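Long-range contact in cellulose 1,4-beta-cellobiosidase (Clostridium thermocellum, PDB 3ZQX), which is a family 3b carbohydrate-binding module of a cellulosomal cellobiohydrolase and probably binds cellulose: residues 43-48 with 73-78. The protein carries 1 engineered substitution. Residues are numbered along the deposited sequence; the frame is centred on the assembly and turned at random.
Sequences YFTKEH and SGDEHY. With CA (calcium ion), chain B.
His77 and Phe44 grip each other through backbone and ring. His77 ND1 donates to Phe44 O at 2.9 Å, and the oxygen lies in the plane of the imidazole. Phe44 N in turn donates to His77 O at 3.1 Å, from above the carbonyl plane. The two rings also meet edge-to-face, planes at 80°. The ND1-CE1 edge of His77 points at the face of Phe44, with ND1 over the ring centre and CE1 3.5 Å from Phe44 CZ. CG of His77 is anti to the backbone N (chi1 -175°), which sets it beside the carbonyl carbon.

Lys46 covers one face of the imidazole. Its chain, extended beyond CG, crosses His77 at about a right angle and makes a CH-pi contact, Lys46 CD lying 4.0 Å from the ring centroid. A water joins Lys46 NZ to His77 NE2, so both ring nitrogens have partners and the ring's rotation is probably fixed. A second water links Lys46 N to Gly74 O.

At the other end, Tyr43 and Tyr78 form an antiparallel non-hydrogen-bonded pair. Their side chains lie side by side on one sheet face, Tyr43 CD1 3.7 Å from Tyr78 CB. Tyr43 OH is hydrogen-bonded to Thr131 OG1.

Thr45 CG2 touches Asp75 OD1 at 3.6 Å and Gly74 O at 3.7 Å, while Thr45 O and OG1 bind calcium. Glu47 chelates the ion through both carboxylate oxygens; Asp110, Asn113 and Asp114 help complete the site.

In the CBM3 beta-sandwich, the contact thus joins the turn between strands 66-71 and 78-83 to the calcium-binding loop that leaves strand 38-43. Leu52 of strand 52-55 packs against Phe44, Lys46 and His77, and Ile101 of strand 97-103 against Phe44.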
loop_
_atom_site.group_PDB
_atom_site.type_symbol
_atom_site.label_atom_id
_atom_site.label_comp_id
_atom_site.label_asym_id
_atom_site.label_seq_id
_atom_site.Cartn_x
_atom_site.Cartn_y
_atom_site.Cartn_z
ATOM N N TYR A 43 -3.077 5.945 -0.257
ATOM C CA TYR A 43 -3.275 7.387 -0.389
ATOM C C TYR A 43 -3.175 8.100 0.945
ATOM O O TYR A 43 -3.846 7.731 1.909
ATOM C CB TYR A 43 -4.635 7.664 -1.048
ATOM C CG TYR A 43 -4.719 7.050 -2.424
ATOM C CD1 TYR A 43 -4.218 7.720 -3.527
ATOM C CD2 TYR A 43 -5.234 5.764 -2.611
ATOM C CE1 TYR A 43 -4.252 7.149 -4.791
ATOM C CE2 TYR A 43 -5.273 5.181 -3.867
ATOM C CZ TYR A 43 -4.786 5.876 -4.952
ATOM O OH TYR A 43 -4.825 5.275 -6.187
ATOM N N PHE A 44 -2.314 9.113 1.001
ATOM C CA PHE A 44 -2.169 9.914 2.198
ATOM C C PHE A 44 -1.699 11.295 1.807
ATOM O O PHE A 44 -1.022 11.464 0.791
ATOM C CB PHE A 44 -1.189 9.253 3.190
ATOM C CG PHE A 44 0.268 9.348 2.798
ATOM C CD1 PHE A 44 0.828 8.482 1.871
ATOM C CD2 PHE A 44 1.083 10.304 3.387
ATOM C CE1 PHE A 44 2.172 8.571 1.536
ATOM C CE2 PHE A 44 2.433 10.406 3.055
ATOM C CZ PHE A 44 2.981 9.521 2.137
ATOM N N THR A 45 -2.048 12.274 2.629
ATOM C CA THR A 45 -1.630 13.645 2.397
ATOM C C THR A 45 -0.347 13.918 3.159
ATOM O O THR A 45 -0.239 13.612 4.352
ATOM C CB THR A 45 -2.703 14.635 2.856
ATOM O OG1 THR A 45 -3.121 14.281 4.175
ATOM C CG2 THR A 45 -3.903 14.616 1.912
ATOM N N LYS A 46 0.634 14.486 2.468
ATOM C CA LYS A 46 1.895 14.801 3.120
ATOM C C LYS A 46 1.861 16.179 3.762
ATOM O O LYS A 46 1.506 17.163 3.118
ATOM C CB LYS A 46 3.095 14.627 2.178
ATOM C CG LYS A 46 3.087 15.470 0.943
ATOM C CD LYS A 46 4.391 15.270 0.191
ATOM C CE LYS A 46 4.426 16.114 -1.055
ATOM N NZ LYS A 46 5.635 15.858 -1.890
ATOM N N GLU A 47 2.211 16.231 5.044
ATOM C CA GLU A 47 2.231 17.470 5.806
ATOM C C GLU A 47 3.575 18.205 5.756
ATOM O O GLU A 47 3.652 19.360 6.165
ATOM C CB GLU A 47 1.866 17.195 7.270
ATOM C CG GLU A 47 0.373 17.098 7.566
ATOM C CD GLU A 47 -0.281 15.845 7.015
ATOM O OE1 GLU A 47 0.191 14.721 7.315
ATOM O OE2 GLU A 47 -1.297 15.977 6.300
ATOM N N HIS A 48 4.625 17.559 5.259
ATOM C CA HIS A 48 5.955 18.164 5.271
ATOM C C HIS A 48 6.693 17.913 3.971
ATOM O O HIS A 48 6.369 16.988 3.236
ATOM C CB HIS A 48 6.787 17.615 6.429
ATOM C CG HIS A 48 6.103 17.704 7.753
ATOM N ND1 HIS A 48 6.113 18.849 8.517
ATOM C CD2 HIS A 48 5.379 16.793 8.444
ATOM C CE1 HIS A 48 5.425 18.639 9.626
ATOM N NE2 HIS A 48 4.972 17.400 9.606
ATOM N N SER A 73 -0.100 14.481 -5.790
ATOM C CA SER A 73 0.063 15.684 -4.989
ATOM C C SER A 73 -1.274 16.016 -4.347
ATOM O O SER A 73 -2.329 15.587 -4.830
ATOM C CB SER A 73 0.587 16.847 -5.844
ATOM O OG SER A 73 -0.316 17.182 -6.875
ATOM N N GLY A 74 -1.238 16.784 -3.265
ATOM C CA GLY A 74 -2.464 17.178 -2.599
ATOM C C GLY A 74 -3.285 15.975 -2.192
ATOM O O GLY A 74 -2.762 15.022 -1.619
ATOM N N ASP A 75 -4.579 16.014 -2.492
ATOM C CA ASP A 75 -5.488 14.944 -2.108
ATOM C C ASP A 75 -5.323 13.684 -2.952
ATOM O O ASP A 75 -5.970 12.669 -2.681
ATOM C CB ASP A 75 -6.939 15.425 -2.117
ATOM C CG ASP A 75 -7.266 16.298 -0.915
ATOM O OD1 ASP A 75 -6.670 16.084 0.163
ATOM O OD2 ASP A 75 -8.125 17.195 -1.045
ATOM N N GLU A 76 -4.488 13.764 -3.985
ATOM C CA GLU A 76 -4.187 12.638 -4.855
ATOM C C GLU A 76 -2.884 11.933 -4.489
ATOM O O GLU A 76 -2.480 11.002 -5.178
ATOM C CB GLU A 76 -4.102 13.095 -6.315
ATOM C CG GLU A 76 -5.403 13.578 -6.914
ATOM C CD GLU A 76 -6.234 12.464 -7.518
ATOM O OE1 GLU A 76 -5.902 11.276 -7.322
ATOM O OE2 GLU A 76 -7.234 12.783 -8.193
ATOM N N HIS A 77 -2.214 12.365 -3.429
ATOM C CA HIS A 77 -0.880 11.876 -3.093
ATOM C C HIS A 77 -0.908 10.442 -2.550
ATOM O O HIS A 77 -1.877 10.024 -1.897
ATOM C CB HIS A 77 -0.267 12.837 -2.073
ATOM C CG HIS A 77 1.153 12.526 -1.724
ATOM N ND1 HIS A 77 1.514 11.840 -0.585
ATOM C CD2 HIS A 77 2.309 12.818 -2.368
ATOM C CE1 HIS A 77 2.831 11.712 -0.555
ATOM N NE2 HIS A 77 3.340 12.301 -1.621
ATOM N N TYR A 78 0.159 9.688 -2.802
ATOM C CA TYR A 78 0.230 8.295 -2.365
ATOM C C TYR A 78 1.653 7.774 -2.222
ATOM O O TYR A 78 2.607 8.285 -2.828
ATOM C CB TYR A 78 -0.517 7.355 -3.348
ATOM C CG TYR A 78 -0.104 7.578 -4.795
ATOM C CD1 TYR A 78 1.032 6.977 -5.329
ATOM C CD2 TYR A 78 -0.827 8.433 -5.616
ATOM C CE1 TYR A 78 1.426 7.226 -6.637
ATOM C CE2 TYR A 78 -0.446 8.682 -6.929
ATOM C CZ TYR A 78 0.682 8.077 -7.433
ATOM O OH TYR A 78 1.109 8.299 -8.715
HETATM CA CA CA B . -1.763 13.501 6.224
HETATM O O HOH W 1 -0.423 15.590 -0.086
HETATM O O HOH W 2 5.587 13.246 -2.740
HETATM O O HOH W 3 -0.151 11.653 6.795
#